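Local coordinates for calcium-regulated actin-bundling protein (Dictyostelium discoideum, PDB 4X3N) that binds and bundles actin filaments under the control of calcium, and may shape filopodia and pseudopodia as the cell moves, at residues V151-L154 with E155-Y159; K39-F42 with S43-A46; M31-F34 with C35-K39; Y159-K162 with D163-N166. One frame throughout, in Å; residues are numbered along the deposited sequence.

Contact 1 of 4, residues V151-L154 with E155-Y159. With CA (calcium ion), chain D.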
loop_
_atom_site.group_PDB
_atom_site.type_symbol
_atom_site.label_atom_id
_atom_site.label_comp_id
_atom_site.label_asym_id
_atom_site.label_seq_id
_atom_site.Cartn_x
_atom_site.Cartn_y
_atom_site.Cartn_z
ATOM N N VAL A 151 -7.528 -9.772 -2.417
ATOM C CA VAL A 151 -8.712 -10.606 -2.453
ATOM C C VAL A 151 -9.977 -9.729 -2.591
ATOM O O VAL A 151 -10.249 -8.869 -1.737
ATOM C CB VAL A 151 -8.823 -11.502 -1.220
ATOM C CG1 VAL A 151 -10.088 -12.301 -1.277
ATOM C CG2 VAL A 151 -7.633 -12.439 -1.106
ATOM N N SER A 152 -10.658 -9.917 -3.716
ATOM C CA SER A 152 -11.901 -9.285 -4.008
ATOM C C SER A 152 -13.022 -10.162 -3.458
ATOM O O SER A 152 -12.805 -11.330 -3.170
ATOM C CB SER A 152 -12.047 -9.123 -5.496
ATOM O OG SER A 152 -11.948 -10.394 -6.140
ATOM N N PHE A 153 -14.213 -9.605 -3.336
ATOM C CA PHE A 153 -15.400 -10.394 -2.991
ATOM C C PHE A 153 -15.685 -11.391 -4.058
ATOM O O PHE A 153 -16.019 -12.528 -3.760
ATOM C CB PHE A 153 -16.583 -9.494 -2.746
ATOM C CG PHE A 153 -17.726 -10.130 -1.996
ATOM C CD1 PHE A 153 -17.504 -10.927 -0.900
ATOM C CD2 PHE A 153 -19.057 -9.816 -2.338
ATOM C CE1 PHE A 153 -18.590 -11.518 -0.213
ATOM C CE2 PHE A 153 -20.155 -10.374 -1.611
ATOM C CZ PHE A 153 -19.907 -11.240 -0.596
ATOM N N LEU A 154 -15.465 -11.006 -5.315
ATOM C CA LEU A 154 -15.580 -11.924 -6.446
ATOM C C LEU A 154 -14.694 -13.154 -6.257
ATOM O O LEU A 154 -15.141 -14.251 -6.477
ATOM C CB LEU A 154 -15.225 -11.321 -7.789
ATOM C CG LEU A 154 -15.364 -12.208 -9.043
ATOM C CD1 LEU A 154 -16.808 -12.616 -9.365
ATOM C CD2 LEU A 154 -14.796 -11.482 -10.236
ATOM N N GLU A 155 -13.452 -12.936 -5.909
ATOM C CA GLU A 155 -12.493 -14.040 -5.767
ATOM C C GLU A 155 -12.880 -14.941 -4.595
ATOM O O GLU A 155 -12.843 -16.147 -4.726
ATOM C CB GLU A 155 -11.074 -13.481 -5.648
ATOM C CG GLU A 155 -10.537 -13.013 -6.977
ATOM C CD GLU A 155 -9.280 -12.213 -6.813
ATOM O OE1 GLU A 155 -9.348 -11.180 -6.142
ATOM O OE2 GLU A 155 -8.236 -12.641 -7.341
ATOM N N TYR A 156 -13.277 -14.344 -3.477
ATOM C CA TYR A 156 -13.833 -15.119 -2.357
ATOM C C TYR A 156 -15.023 -15.986 -2.806
ATOM O O TYR A 156 -15.121 -17.181 -2.470
ATOM C CB TYR A 156 -14.243 -14.203 -1.181
ATOM C CG TYR A 156 -15.339 -14.810 -0.331
ATOM C CD1 TYR A 156 -15.042 -15.791 0.617
ATOM C CD2 TYR A 156 -16.654 -14.373 -0.424
ATOM C CE1 TYR A 156 -16.057 -16.344 1.425
ATOM C CE2 TYR A 156 -17.664 -14.929 0.328
ATOM C CZ TYR A 156 -17.370 -15.944 1.253
ATOM O OH TYR A 156 -18.387 -16.505 2.047
ATOM N N LEU A 157 -15.934 -15.396 -3.565
ATOM C CA LEU A 157 -17.107 -16.122 -4.034
ATOM C C LEU A 157 -16.845 -17.288 -4.938
ATOM O O LEU A 157 -17.401 -18.371 -4.760
ATOM C CB LEU A 157 -18.083 -15.194 -4.718
ATOM C CG LEU A 157 -18.708 -14.218 -3.732
ATOM C CD1 LEU A 157 -19.466 -13.112 -4.481
ATOM C CD2 LEU A 157 -19.738 -14.873 -2.781
ATOM N N LEU A 158 -15.958 -17.092 -5.891
ATOM C CA LEU A 158 -15.639 -18.121 -6.819
ATOM C C LEU A 158 -15.012 -19.327 -6.152
ATOM O O LEU A 158 -15.277 -20.482 -6.564
ATOM C CB LEU A 158 -14.670 -17.577 -7.836
ATOM C CG LEU A 158 -15.173 -17.036 -9.189
ATOM C CD1 LEU A 158 -16.625 -17.089 -9.526
ATOM C CD2 LEU A 158 -14.503 -15.755 -9.543
ATOM N N TYR A 159 -14.150 -19.065 -5.175
ATOM C CA TYR A 159 -13.475 -20.129 -4.477
ATOM C C TYR A 159 -14.426 -20.786 -3.476
ATOM O O TYR A 159 -14.450 -21.993 -3.393
ATOM C CB TYR A 159 -12.153 -19.697 -3.833
ATOM C CG TYR A 159 -11.373 -20.892 -3.294
ATOM C CD1 TYR A 159 -10.787 -21.812 -4.167
ATOM C CD2 TYR A 159 -11.283 -21.126 -1.926
ATOM C CE1 TYR A 159 -10.117 -22.920 -3.684
ATOM C CE2 TYR A 159 -10.643 -22.236 -1.436
ATOM C CZ TYR A 159 -10.065 -23.117 -2.316
ATOM O OH TYR A 159 -9.400 -24.184 -1.816
HETATM CA CA CA D . -6.785 -10.700 -6.640
HETATM O O HOH W 1 -8.005 -8.763 -7.312
#
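Ser152 and Glu155 hold each other by polar bonds made in both directions. Glu155 N donates to Ser152 OG at 3.0 Å, the N-cap bond of the helix that follows, while Glu155 OE1 accepts from Ser152 N at 3.0 Å and from Ser152 OG at 2.7 Å. Both donors approach OE1 on its anti side, about 20° out of the carboxylate plane. With Ser152 OG set between its backbone N and carbonyl carbon (chi1 57°), the hydroxyl can face the first turn. The same carboxylate is bidentate on the calcium ion, through OE1 at 2.7 Å and OE2 at 2.5 Å; water 1 is a further ligand. Were Ser152 an alanine, Glu155 N would probably lose its capping acceptor and OE1 one of its two donors here, leaving the carboxylate less firmly oriented on the metal.

Apolar contacts occupy the other sides of the helix. The rings of Phe153 and Tyr156 run side by side, rim to rim with planes 11° apart, and Leu157 CD1 sits over a Phe153 face, 4.1 Å from the ring centroid. Leu154 CG meets Leu158 CD2 at 3.7 Å.

Asp144, Asn146, Asp148 and Arg150 O complete the metal site, and Val151 is backbone-bonded to Leu94. A capping box whose glutamate is also the bidentate last ligand is the arrangement of an EF-hand loop running into its exiting helix.

Contact 2 of 4, residues K39-F42 with S43-A46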
loop_
_atom_site.group_PDB
_atom_site.type_symbol
_atom_site.label_atom_id
_atom_site.label_comp_id
_atom_site.label_asym_id
_atom_site.label_seq_id
_atom_site.Cartn_x
_atom_site.Cartn_y
_atom_site.Cartn_z
ATOM N N LYS A 39 -12.579 -4.820 -9.382
ATOM C CA LYS A 39 -12.373 -3.482 -8.829
ATOM C C LYS A 39 -13.643 -2.719 -8.603
ATOM O O LYS A 39 -13.591 -1.632 -8.083
ATOM C CB LYS A 39 -11.477 -2.667 -9.742
ATOM C CG LYS A 39 -10.036 -3.165 -9.710
ATOM C CD LYS A 39 -9.385 -2.870 -8.346
ATOM C CE LYS A 39 -7.879 -3.157 -8.325
ATOM N NZ LYS A 39 -7.359 -3.027 -6.917
ATOM N N LEU A 40 -14.783 -3.277 -8.956
ATOM C CA LEU A 40 -16.079 -2.639 -8.702
ATOM C C LEU A 40 -16.336 -2.765 -7.239
ATOM O O LEU A 40 -15.712 -3.594 -6.613
ATOM C CB LEU A 40 -17.252 -3.311 -9.475
ATOM C CG LEU A 40 -17.228 -3.220 -10.985
ATOM C CD1 LEU A 40 -18.270 -4.068 -11.723
ATOM C CD2 LEU A 40 -17.318 -1.747 -11.411
ATOM N N PRO A 41 -17.224 -1.917 -6.676
ATOM C CA PRO A 41 -17.626 -2.090 -5.292
ATOM C C PRO A 41 -18.084 -3.540 -5.037
ATOM O O PRO A 41 -18.617 -4.203 -5.935
ATOM C CB PRO A 41 -18.775 -1.117 -5.122
ATOM C CG PRO A 41 -18.476 0.006 -6.108
ATOM C CD PRO A 41 -17.875 -0.726 -7.305
ATOM N N PHE A 42 -17.874 -4.008 -3.821
ATOM C CA PHE A 42 -18.176 -5.402 -3.482
ATOM C C PHE A 42 -19.587 -5.827 -3.939
ATOM O O PHE A 42 -19.759 -6.960 -4.442
ATOM C CB PHE A 42 -18.057 -5.733 -1.971
ATOM C CG PHE A 42 -16.729 -5.405 -1.295
ATOM C CD1 PHE A 42 -15.543 -5.979 -1.693
ATOM C CD2 PHE A 42 -16.690 -4.514 -0.200
ATOM C CE1 PHE A 42 -14.359 -5.678 -1.030
ATOM C CE2 PHE A 42 -15.510 -4.216 0.465
ATOM C CZ PHE A 42 -14.334 -4.828 0.041
ATOM N N SER A 43 -20.589 -4.959 -3.751
ATOM C CA SER A 43 -21.990 -5.287 -4.010
ATOM C C SER A 43 -22.185 -5.562 -5.507
ATOM O O SER A 43 -22.901 -6.466 -5.888
ATOM C CB SER A 43 -22.899 -4.180 -3.521
ATOM O OG SER A 43 -22.533 -2.933 -4.133
ATOM N N GLN A 44 -21.516 -4.806 -6.345
ATOM C CA GLN A 44 -21.575 -5.033 -7.750
ATOM C C GLN A 44 -20.839 -6.296 -8.185
ATOM O O GLN A 44 -21.212 -6.956 -9.156
ATOM C CB GLN A 44 -21.028 -3.825 -8.482
ATOM C CG GLN A 44 -21.997 -2.636 -8.422
ATOM C CD GLN A 44 -21.384 -1.423 -9.096
ATOM O OE1 GLN A 44 -20.988 -1.471 -10.264
ATOM N NE2 GLN A 44 -21.265 -0.358 -8.357
ATOM N N GLN A 45 -19.777 -6.609 -7.504
ATOM C CA GLN A 45 -19.079 -7.882 -7.738
ATOM C C GLN A 45 -20.043 -9.026 -7.432
ATOM O O GLN A 45 -20.105 -10.064 -8.167
ATOM C CB GLN A 45 -17.877 -7.988 -6.811
ATOM C CG GLN A 45 -16.697 -7.080 -7.078
ATOM C CD GLN A 45 -15.630 -7.157 -6.020
ATOM O OE1 GLN A 45 -15.290 -8.263 -5.496
ATOM N NE2 GLN A 45 -15.039 -6.000 -5.708
ATOM N N ALA A 46 -20.713 -8.891 -6.300
ATOM C CA ALA A 46 -21.716 -9.844 -5.835
ATOM C C ALA A 46 -22.836 -10.050 -6.852
ATOM O O ALA A 46 -23.214 -11.179 -7.199
ATOM C CB ALA A 46 -22.307 -9.383 -4.528
#
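Gln45 reaches back to Leu40, its NE2 donating to Leu40 O at 2.7 Å in a bond that is nearly straight (169°) and lies in the plane of the Gln45 amide. This is the close-packed side of the turn. Gln45 CG is anti to its carbonyl carbon (chi1 -70°) and the chain runs on extended, which carries the amide back past the start of the helix and alongside Phe42, whose CD1 lies 4.0 Å from NE2; ring and amide planes are 63° apart. The amide has further partners: NE2 also donates to Asn92 O, and OE1 accepts from Leu154 N. Shortening Gln45 to alanine is likely to deprive Leu40 O and Leu154 N of these side-chain mates and to open a gap beside Phe42.

The first helical turn is bonded by Gln45 N to Pro41 O at 3.1 Å and Ala46 N to Phe42 O at 2.8 Å, Pro41 occupying the N-cap position.

Packing is looser where Leu40, Pro41 and Gln44 are partly exposed. Gln44 NE2 rests 3.6 Å from Pro41 CD, the two side chains pointing the same way, and Gln44 OE1 comes no nearer than 3.9 Å to Leu40 CD2. These side-chain contacts are van der Waals, and the bond from Gln44 N to Pro41 O is weak.

The turn joins helix 28-38 to helix 42-57. Phe42 is buried against Trp69 and Ile72 of helix 61-79, while Phe42, Gln45 and Ala46 all touch Phe153 of helix 153-160.

Contact 3 of 4, residues M31-F34 with C35-K39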
loop_
_atom_site.group_PDB
_atom_site.type_symbol
_atom_site.label_atom_id
_atom_site.label_comp_id
_atom_site.label_asym_id
_atom_site.label_seq_id
_atom_site.Cartn_x
_atom_site.Cartn_y
_atom_site.Cartn_z
ATOM N N MET A 31 -9.170 -11.922 -18.535
ATOM C CA MET A 31 -8.496 -11.363 -17.382
ATOM C C MET A 31 -8.833 -9.895 -17.235
ATOM O O MET A 31 -9.018 -9.426 -16.129
ATOM C CB MET A 31 -6.999 -11.563 -17.478
ATOM C CG MET A 31 -6.224 -11.169 -16.243
ATOM S SD MET A 31 -6.820 -11.983 -14.721
ATOM C CE MET A 31 -5.898 -13.542 -14.826
ATOM N N GLU A 32 -8.957 -9.163 -18.342
ATOM C CA GLU A 32 -9.145 -7.731 -18.226
ATOM C C GLU A 32 -10.531 -7.525 -17.688
ATOM O O GLU A 32 -10.750 -6.674 -16.802
ATOM C CB GLU A 32 -8.976 -7.015 -19.586
ATOM C CG GLU A 32 -9.437 -5.550 -19.562
ATOM C CD GLU A 32 -9.764 -4.984 -20.963
ATOM O OE1 GLU A 32 -9.699 -5.738 -21.964
ATOM O OE2 GLU A 32 -10.082 -3.778 -21.080
ATOM N N PHE A 33 -11.482 -8.284 -18.250
ATOM C CA PHE A 33 -12.871 -8.276 -17.746
ATOM C C PHE A 33 -12.909 -8.557 -16.252
ATOM O O PHE A 33 -13.471 -7.823 -15.458
ATOM C CB PHE A 33 -13.714 -9.314 -18.487
ATOM C CG PHE A 33 -15.083 -9.460 -17.931
ATOM C CD1 PHE A 33 -16.055 -8.479 -18.178
ATOM C CD2 PHE A 33 -15.414 -10.521 -17.156
ATOM C CE1 PHE A 33 -17.331 -8.627 -17.678
ATOM C CE2 PHE A 33 -16.671 -10.654 -16.651
ATOM C CZ PHE A 33 -17.617 -9.703 -16.880
ATOM N N PHE A 34 -12.278 -9.661 -15.876
ATOM C CA PHE A 34 -12.257 -10.114 -14.493
ATOM C C PHE A 34 -11.687 -9.034 -13.602
ATOM O O PHE A 34 -12.247 -8.739 -12.555
ATOM C CB PHE A 34 -11.363 -11.346 -14.418
ATOM C CG PHE A 34 -11.375 -12.039 -13.107
ATOM C CD1 PHE A 34 -10.549 -11.676 -12.130
ATOM C CD2 PHE A 34 -12.202 -13.142 -12.915
ATOM C CE1 PHE A 34 -10.586 -12.316 -10.887
ATOM C CE2 PHE A 34 -12.263 -13.791 -11.692
ATOM C CZ PHE A 34 -11.441 -13.406 -10.683
ATOM N N CYS A 35 -10.558 -8.473 -13.985
ATOM C CA CYS A 35 -9.935 -7.440 -13.164
ATOM C C CYS A 35 -10.845 -6.241 -12.992
ATOM O O CYS A 35 -10.892 -5.655 -11.883
ATOM C CB CYS A 35 -8.560 -7.007 -13.715
ATOM S SG CYS A 35 -7.323 -8.318 -13.487
ATOM N N ASN A 36 -11.578 -5.876 -14.045
ATOM C CA ASN A 36 -12.521 -4.758 -13.918
ATOM C C ASN A 36 -13.664 -5.002 -13.004
ATOM O O ASN A 36 -13.974 -4.170 -12.170
ATOM C CB ASN A 36 -13.014 -4.332 -15.284
ATOM C CG ASN A 36 -11.918 -3.657 -16.067
ATOM O OD1 ASN A 36 -11.045 -3.030 -15.477
ATOM N ND2 ASN A 36 -11.942 -3.768 -17.374
ATOM N N VAL A 37 -14.314 -6.156 -13.142
ATOM C CA VAL A 37 -15.367 -6.527 -12.234
ATOM C C VAL A 37 -14.807 -6.538 -10.805
ATOM O O VAL A 37 -15.464 -6.087 -9.878
ATOM C CB VAL A 37 -15.948 -7.969 -12.538
ATOM C CG1 VAL A 37 -17.018 -8.336 -11.493
ATOM C CG2 VAL A 37 -16.538 -8.020 -13.949
ATOM N N ALA A 38 -13.629 -7.132 -10.600
ATOM C CA ALA A 38 -13.068 -7.249 -9.278
ATOM C C ALA A 38 -12.673 -5.890 -8.612
ATOM O O ALA A 38 -12.500 -5.817 -7.407
ATOM C CB ALA A 38 -11.904 -8.241 -9.256
ATOM N N LYS A 39 -12.579 -4.820 -9.382
ATOM C CA LYS A 39 -12.373 -3.482 -8.829
ATOM C C LYS A 39 -13.643 -2.719 -8.603
ATOM O O LYS A 39 -13.591 -1.632 -8.083
ATOM C CB LYS A 39 -11.477 -2.667 -9.742
ATOM C CG LYS A 39 -10.036 -3.165 -9.710
ATOM C CD LYS A 39 -9.385 -2.870 -8.346
ATOM C CE LYS A 39 -7.879 -3.157 -8.325
ATOM N NZ LYS A 39 -7.359 -3.027 -6.917
#
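Phe33 and Val37 meet one helical turn apart. Val37 CG2 lies over one face of the Phe33 ring, 3.8 Å from the centroid and 20° off the normal, shifted toward the rim so that Phe33 CZ is the nearest ring atom at 3.5 Å. This is a CH-pi contact. CG2 is the Val37 branch beside the backbone N and anti to the carbonyl carbon, a position that puts it over the ring.

Two sulfurs meet on another side, Met31 SD and Cys35 SG at 3.9 Å. The Met31 chain, bent at chi2 and chi3, folds its thioether round to meet the cysteine. Across the exposed surface, Asn36 makes a loose contact along the Glu32 side chain, its ND2 lying 3.8 Å from Glu32 CG, with carboxylate and amide planes 71° apart.

What spaces these pairs is the ladder of i to i+4 backbone bonds. Cys35 N to Met31 O (2.8 Å) and Val37 N to Phe33 O (3.0 Å) are two of its rungs, and Ala38 N to Phe34 O (2.9 Å) continues it to Ala38.

Helix 28-38 thus presents distinct sides to its surroundings. Phe34 is buried against Leu154, Glu155 and Leu158 of helix 153-160, Phe33 packs on Phe170 of helix 167-174, Cys35 touches Asn146 of the calcium loop, and Met31, Glu32 and Cys35 meet Gln83 of a second subunit.

Contact 4 of 4, residues Y159-K162 with D163-N166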
loop_
_atom_site.group_PDB
_atom_site.type_symbol
_atom_site.label_atom_id
_atom_site.label_comp_id
_atom_site.label_asym_id
_atom_site.label_seq_id
_atom_site.Cartn_x
_atom_site.Cartn_y
_atom_site.Cartn_z
ATOM N N TYR A 159 -14.150 -19.065 -5.175
ATOM C CA TYR A 159 -13.475 -20.129 -4.477
ATOM C C TYR A 159 -14.426 -20.786 -3.476
ATOM O O TYR A 159 -14.450 -21.993 -3.393
ATOM C CB TYR A 159 -12.153 -19.697 -3.833
ATOM C CG TYR A 159 -11.373 -20.892 -3.294
ATOM C CD1 TYR A 159 -10.787 -21.812 -4.167
ATOM C CD2 TYR A 159 -11.283 -21.126 -1.926
ATOM C CE1 TYR A 159 -10.117 -22.920 -3.684
ATOM C CE2 TYR A 159 -10.643 -22.236 -1.436
ATOM C CZ TYR A 159 -10.065 -23.117 -2.316
ATOM O OH TYR A 159 -9.400 -24.184 -1.816
ATOM N N GLN A 160 -15.268 -20.015 -2.805
ATOM C CA GLN A 160 -16.252 -20.615 -1.888
ATOM C C GLN A 160 -17.181 -21.594 -2.617
ATOM O O GLN A 160 -17.460 -22.678 -2.127
ATOM C CB GLN A 160 -17.030 -19.537 -1.184
ATOM C CG GLN A 160 -18.112 -20.016 -0.257
ATOM C CD GLN A 160 -17.582 -20.746 0.968
ATOM O OE1 GLN A 160 -16.808 -20.204 1.709
ATOM N NE2 GLN A 160 -18.018 -21.979 1.173
ATOM N N TYR A 161 -17.595 -21.233 -3.826
ATOM C CA TYR A 161 -18.610 -21.992 -4.572
ATOM C C TYR A 161 -17.936 -22.719 -5.674
ATOM O O TYR A 161 -18.512 -22.949 -6.730
ATOM C CB TYR A 161 -19.678 -21.006 -5.050
ATOM C CG TYR A 161 -20.352 -20.387 -3.907
ATOM C CD1 TYR A 161 -21.195 -21.128 -3.076
ATOM C CD2 TYR A 161 -20.154 -19.050 -3.591
ATOM C CE1 TYR A 161 -21.830 -20.550 -1.989
ATOM C CE2 TYR A 161 -20.797 -18.476 -2.498
ATOM C CZ TYR A 161 -21.613 -19.215 -1.700
ATOM O OH TYR A 161 -22.174 -18.600 -0.602
ATOM N N LYS A 162 -16.694 -23.156 -5.429
ATOM C CA LYS A 162 -15.926 -23.777 -6.463
ATOM C C LYS A 162 -16.445 -25.150 -6.965
ATOM O O LYS A 162 -16.034 -25.573 -8.067
ATOM C CB LYS A 162 -14.447 -23.929 -6.076
ATOM C CG LYS A 162 -14.173 -24.979 -4.978
ATOM C CD LYS A 162 -12.746 -24.925 -4.501
ATOM C CE LYS A 162 -12.572 -25.702 -3.203
ATOM N NZ LYS A 162 -12.706 -27.136 -3.530
ATOM N N ASP A 163 -17.342 -25.810 -6.235
ATOM C CA ASP A 163 -18.014 -27.051 -6.765
ATOM C C ASP A 163 -18.689 -26.771 -8.113
ATOM O O ASP A 163 -18.943 -27.666 -8.880
ATOM C CB ASP A 163 -19.150 -27.527 -5.853
ATOM C CG ASP A 163 -18.693 -27.892 -4.467
ATOM O OD1 ASP A 163 -17.496 -28.302 -4.294
ATOM O OD2 ASP A 163 -19.577 -27.753 -3.534
ATOM N N PHE A 164 -19.028 -25.519 -8.417
ATOM C CA PHE A 164 -19.543 -25.228 -9.751
ATOM C C PHE A 164 -18.975 -23.972 -10.426
ATOM O O PHE A 164 -19.107 -23.891 -11.609
ATOM C CB PHE A 164 -21.084 -25.112 -9.778
ATOM C CG PHE A 164 -21.608 -24.097 -8.852
ATOM C CD1 PHE A 164 -21.625 -22.766 -9.221
ATOM C CD2 PHE A 164 -22.067 -24.467 -7.614
ATOM C CE1 PHE A 164 -22.069 -21.831 -8.330
ATOM C CE2 PHE A 164 -22.481 -23.529 -6.713
ATOM C CZ PHE A 164 -22.488 -22.200 -7.078
ATOM N N ALA A 165 -18.373 -23.055 -9.664
ATOM C CA ALA A 165 -17.902 -21.774 -10.151
ATOM C C ALA A 165 -16.386 -21.793 -10.339
ATOM O O ALA A 165 -15.678 -22.507 -9.602
ATOM C CB ALA A 165 -18.293 -20.721 -9.147
ATOM N N ASN A 166 -15.892 -21.062 -11.356
ATOM C CA ASN A 166 -14.500 -20.891 -11.493
ATOM C C ASN A 166 -14.245 -19.732 -12.400
ATOM O O ASN A 166 -15.165 -19.267 -13.074
ATOM C CB ASN A 166 -13.844 -22.188 -11.987
ATOM C CG ASN A 166 -14.318 -22.580 -13.333
ATOM O OD1 ASN A 166 -13.917 -22.019 -14.361
ATOM N ND2 ASN A 166 -15.166 -23.551 -13.358
HETATM O O HOH W 2 -18.224 -25.051 -3.433
HETATM O O HOH W 3 -15.696 -25.179 -10.776
HETATM O O HOH W 4 -15.904 -27.093 -2.559
#
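Tyr161 O accepts two backbone bonds at once, from Phe164 N at 3.1 Å and Ala165 N at 2.9 Å, the donors arriving from opposite faces of the carbonyl plane, and a CA-H...O contact from Lys162 CA to Ala165 O (3.4 Å) accompanies them. Among the side chains, the Phe164 ring folds back over the turn. Phe164 CG stands between its backbone N and carbonyl carbon (chi1 57°), which places one ring face against Tyr161 O; that oxygen lies 3.8 Å above the plane of the Phe164 ring, over its centre. Further along, Phe164 CZ touches Tyr161 CB at 3.7 Å, and Ala165 CB lies 4.3 Å from the same carbon. The Tyr161 hydroxyl is bonded away from the turn, to Ser125.

Three waters bridge polar groups of the turn. Water 2 donates to Gln160 O and accepts from Asp163 N, water 3 spans Lys162 O and Asn166 ND2, and water 4 donates to Asp163 OD1 at 2.6 Å while taking only a weak bond from Lys162 NZ.

With Lys162 NZ still 5.0 Å from Asp163 OD1, any attraction between these exposed opposite charges is likely to be indirect and modest; the turn probably owes more to the two bonds to Tyr161 O and to the packing of Phe164.

How the contacts relate
From the N terminus, contact 3 comes first, within helix 28-38, and hands over at Lys39 to contact 2, which rounds the short turn into helix 42-57. Contact 1 opens more than a hundred residues later, at the end of the calcium loop, and passes at Tyr159 into contact 4, the turn leading to helix 167-174. All four are local and in series; none nests within or crosses another. The fold brings the two pairs together: Gln45 of contact 2 and Phe34 of contact 3 both pack against contact 1, joining helices 28-38 and 42-57 to the exiting helix of the EF-hand. Contact 4 packs on contact 1 through Leu158 and Ala165 but touches neither contact 2 nor contact 3.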